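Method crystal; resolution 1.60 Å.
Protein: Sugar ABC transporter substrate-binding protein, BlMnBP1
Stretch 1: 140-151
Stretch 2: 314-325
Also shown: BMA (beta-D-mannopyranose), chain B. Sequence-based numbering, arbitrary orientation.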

# COMPACT_ATOMS: atom_id res chain seq x y z
N THR A 140 16.07 11.48 -1.65
CA THR A 140 15.11 10.43 -1.96
C THR A 140 15.80 9.07 -2.10
O THR A 140 16.74 8.91 -2.89
CB THR A 140 14.38 10.80 -3.25
OG1 THR A 140 13.63 12.02 -3.06
CG2 THR A 140 13.43 9.70 -3.65
N TYR A 141 15.32 8.09 -1.32
CA TYR A 141 15.88 6.75 -1.28
C TYR A 141 14.97 5.67 -1.87
O TYR A 141 15.41 4.52 -2.03
CB TYR A 141 16.23 6.38 0.17
CG TYR A 141 17.29 7.24 0.76
CD1 TYR A 141 16.97 8.40 1.47
CD2 TYR A 141 18.62 6.88 0.64
CE1 TYR A 141 17.97 9.17 2.03
CE2 TYR A 141 19.60 7.65 1.17
CZ TYR A 141 19.28 8.78 1.88
OH TYR A 141 20.31 9.54 2.41
N GLY A 142 13.73 6.00 -2.19
CA GLY A 142 12.84 5.05 -2.83
C GLY A 142 11.99 5.73 -3.87
O GLY A 142 11.62 6.89 -3.74
N ILE A 143 11.68 4.97 -4.93
CA ILE A 143 10.76 5.39 -5.98
C ILE A 143 9.60 4.40 -5.99
O ILE A 143 9.81 3.19 -6.03
CB ILE A 143 11.45 5.42 -7.36
CG1 ILE A 143 12.70 6.32 -7.31
CG2 ILE A 143 10.48 5.86 -8.44
CD1 ILE A 143 13.36 6.56 -8.67
N ALA A 144 8.37 4.92 -6.00
CA ALA A 144 7.21 4.06 -5.91
C ALA A 144 7.07 3.22 -7.18
O ALA A 144 7.38 3.66 -8.28
CB ALA A 144 5.95 4.89 -5.68
N ASN A 145 6.58 1.98 -7.00
CA ASN A 145 6.36 1.10 -8.14
C ASN A 145 5.16 1.58 -8.96
O ASN A 145 5.15 1.48 -10.20
CB ASN A 145 6.18 -0.36 -7.67
CG ASN A 145 5.05 -0.53 -6.64
OD1 ASN A 145 4.41 0.42 -6.23
ND2 ASN A 145 4.81 -1.79 -6.24
N ASN A 146 4.13 2.07 -8.28
CA ASN A 146 3.03 2.80 -8.88
C ASN A 146 2.20 3.43 -7.78
O ASN A 146 2.27 3.03 -6.61
CB ASN A 146 2.15 1.93 -9.79
CG ASN A 146 1.59 0.69 -9.09
OD1 ASN A 146 1.96 0.36 -7.98
ND2 ASN A 146 0.71 -0.01 -9.78
N GLY A 147 1.45 4.47 -8.16
CA GLY A 147 0.60 5.16 -7.21
C GLY A 147 -0.71 4.41 -7.09
O GLY A 147 -1.33 4.05 -8.09
N VAL A 148 -1.11 4.14 -5.85
CA VAL A 148 -2.33 3.39 -5.60
C VAL A 148 -3.19 4.21 -4.66
O VAL A 148 -2.71 5.10 -3.95
CB VAL A 148 -2.03 2.01 -4.98
CG1 VAL A 148 -1.35 1.09 -5.99
CG2 VAL A 148 -1.16 2.17 -3.72
N THR A 149 -4.47 3.93 -4.67
CA THR A 149 -5.34 4.45 -3.64
C THR A 149 -5.83 3.29 -2.79
O THR A 149 -5.67 2.12 -3.15
CB THR A 149 -6.52 5.20 -4.23
OG1 THR A 149 -7.11 4.36 -5.23
CG2 THR A 149 -6.06 6.53 -4.83
N ALA A 150 -6.39 3.63 -1.63
CA ALA A 150 -6.96 2.63 -0.74
C ALA A 150 -8.47 2.80 -0.83
O ALA A 150 -8.99 3.91 -0.66
CB ALA A 150 -6.41 2.78 0.69
N GLY A 151 -9.15 1.73 -1.16
CA GLY A 151 -10.58 1.77 -1.38
C GLY A 151 -11.13 0.43 -1.04
O GLY A 151 -10.59 -0.30 -0.21
N TYR A 314 -12.70 11.34 0.41
CA TYR A 314 -11.29 11.54 0.12
C TYR A 314 -10.61 10.20 -0.08
O TYR A 314 -10.98 9.18 0.53
CB TYR A 314 -10.58 12.27 1.25
CG TYR A 314 -10.99 13.70 1.42
CD1 TYR A 314 -12.14 14.02 2.10
CD2 TYR A 314 -10.21 14.74 0.92
CE1 TYR A 314 -12.53 15.33 2.27
CE2 TYR A 314 -10.58 16.07 1.09
CZ TYR A 314 -11.77 16.34 1.76
OH TYR A 314 -12.19 17.63 1.96
N ALA A 315 -9.60 10.19 -0.94
CA ALA A 315 -8.75 9.03 -1.15
C ALA A 315 -7.31 9.51 -1.33
O ALA A 315 -7.05 10.38 -2.17
CB ALA A 315 -9.21 8.20 -2.35
N THR A 316 -6.40 8.96 -0.54
CA THR A 316 -4.98 9.28 -0.64
C THR A 316 -4.34 8.45 -1.74
O THR A 316 -4.58 7.24 -1.83
CB THR A 316 -4.26 8.99 0.68
OG1 THR A 316 -4.79 9.83 1.71
CG2 THR A 316 -2.76 9.19 0.53
N ILE A 317 -3.56 9.08 -2.59
CA ILE A 317 -2.71 8.36 -3.52
C ILE A 317 -1.33 8.24 -2.91
O ILE A 317 -0.75 9.25 -2.46
CB ILE A 317 -2.63 9.07 -4.88
CG1 ILE A 317 -4.00 9.02 -5.54
CG2 ILE A 317 -1.61 8.38 -5.72
CD1 ILE A 317 -4.10 10.05 -6.61
N ALA A 318 -0.82 7.02 -2.87
CA ALA A 318 0.45 6.76 -2.23
C ALA A 318 1.15 5.66 -3.01
O ALA A 318 0.56 5.00 -3.87
CB ALA A 318 0.26 6.39 -0.75
N GLY A 319 2.45 5.53 -2.76
CA GLY A 319 3.17 4.42 -3.31
C GLY A 319 2.71 3.12 -2.66
O GLY A 319 2.41 3.07 -1.47
N ASP A 320 2.64 2.08 -3.47
CA ASP A 320 2.40 0.74 -2.94
C ASP A 320 3.67 0.18 -2.30
O ASP A 320 3.71 -0.07 -1.08
CB ASP A 320 1.90 -0.18 -4.05
CG ASP A 320 1.87 -1.62 -3.63
OD1 ASP A 320 1.11 -1.99 -2.70
OD2 ASP A 320 2.58 -2.41 -4.24
N TYR A 321 4.73 0.05 -3.09
CA TYR A 321 6.04 -0.43 -2.66
C TYR A 321 7.08 0.31 -3.49
O TYR A 321 6.91 0.47 -4.70
CB TYR A 321 6.18 -1.93 -2.88
CG TYR A 321 6.05 -2.79 -1.65
CD1 TYR A 321 6.95 -2.67 -0.59
CD2 TYR A 321 5.07 -3.75 -1.56
CE1 TYR A 321 6.86 -3.48 0.51
CE2 TYR A 321 4.96 -4.55 -0.44
CZ TYR A 321 5.87 -4.43 0.59
OH TYR A 321 5.77 -5.25 1.70
N SER A 322 8.15 0.77 -2.85
CA SER A 322 9.15 1.57 -3.54
C SER A 322 10.42 0.77 -3.77
O SER A 322 10.85 -0.01 -2.91
CB SER A 322 9.48 2.82 -2.74
OG SER A 322 8.38 3.71 -2.76
N TYR A 323 11.04 1.00 -4.93
CA TYR A 323 12.34 0.41 -5.22
C TYR A 323 13.45 1.09 -4.44
O TYR A 323 13.57 2.32 -4.47
CB TYR A 323 12.68 0.54 -6.68
CG TYR A 323 11.65 0.09 -7.67
CD1 TYR A 323 11.52 -1.25 -7.99
CD2 TYR A 323 10.83 1.00 -8.30
CE1 TYR A 323 10.61 -1.67 -8.89
CE2 TYR A 323 9.92 0.59 -9.23
CZ TYR A 323 9.79 -0.74 -9.51
OH TYR A 323 8.90 -1.13 -10.43
N GLY A 324 14.28 0.29 -3.77
CA GLY A 324 15.49 0.79 -3.14
C GLY A 324 16.68 -0.05 -3.55
O GLY A 324 16.55 -1.25 -3.82
N ILE A 325 17.83 0.61 -3.61
CA ILE A 325 19.08 0.03 -4.10
C ILE A 325 20.05 -0.13 -2.94
O ILE A 325 20.23 0.80 -2.13
CB ILE A 325 19.71 0.89 -5.21
CG1 ILE A 325 18.76 0.95 -6.42
CG2 ILE A 325 21.04 0.33 -5.66
CD1 ILE A 325 19.07 2.02 -7.40
C1 BMA B . 0.58 -8.09 -1.95
C2 BMA B . 1.20 -7.66 -0.58
C3 BMA B . 0.77 -6.26 -0.29
C4 BMA B . 0.97 -5.35 -1.49
C5 BMA B . 0.27 -5.91 -2.73
C6 BMA B . 0.52 -5.06 -3.96
O2 BMA B . 2.62 -7.58 -0.67
O3 BMA B . 1.45 -5.70 0.84
O4 BMA B . 0.39 -4.10 -1.18
O5 BMA B . 0.82 -7.21 -2.98
O6 BMA B . 1.92 -5.06 -4.30
O HOH W 1 17.68 3.30 -2.99
O HOH W 2 7.26 0.74 -11.56
O HOH W 3 -5.80 5.96 -0.14

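How does the first part of stretch 1 join its partner? Tyr 141 O accepts from water 1 at 2.8 Å, and the same water accepts from Ile 325 N at 2.8 Å. At Gly 142 the chains run close, with CA 3.3 Å from Tyr 323 O in a CA-H...O contact; a CB here would sit tightly against Ser 322 CB, so glycine suits the place. Ile 143 then forms an antiparallel pair with Tyr 323: Ile 143 N donates to Tyr 323 O at 3.3 Å, and Tyr 323 N donates to Ile 143 O at 2.7 Å. Their side chains share one face of the sheet.

Why is a small residue fitting at Ala 144? Its methyl lies on the same face as the Ser 322 side chain, and the two strands approach to 3.9 Å between Ala 144 CA and Ser 322 CA. Ala 144 CB also packs 3.7 Å from Gly 319 CA, where a CB on the glycine would clash with it. The absence of a side chain on Gly 319 leaves room for the alanine methyl.

What holds the turn after the first strand? Asn 145, with chi1 in p, uses both ends of its amide: OD1 accepts from Tyr 321 N at 3.2 Å, and ND2 donates to Asp 320 OD2 at 3.1 Å. OD1 also takes the backbone N of Asn 146 at 2.6 Å. Asp 320 OD2 accepts from both Asn 145 ND2 and BMA O6 (2.7 Å), while Asp 320 OD1 accepts from BMA O4 (2.7 Å), as befits a sugar-binding protein. Water 2 donates to Asn 145 O at 2.6 Å and is hydrogen-bonded to Tyr 323 OH at 2.7 Å. Asn 146 adds a weak bond, its O accepting from Asp 320 N at 3.3 Å.

How does the second strand continue the sheet? Gly 147 CA comes 3.3 Å from Ala 318 O, and a CB on it would be tight against Ile 317 CG2. The buried Val 148 pairs with Ala 318 through two bonds, Val 148 N to Ala 318 O at 2.7 Å and Ala 318 N to Val 148 O at 2.9 Å. Thr 149 turns its methyl to Ile 317, CG2 to CG1 at 3.3 Å. At Ala 150 water takes over, water 3 accepting from Ala 150 N at 2.8 Å and donating to Thr 316 O at 2.4 Å.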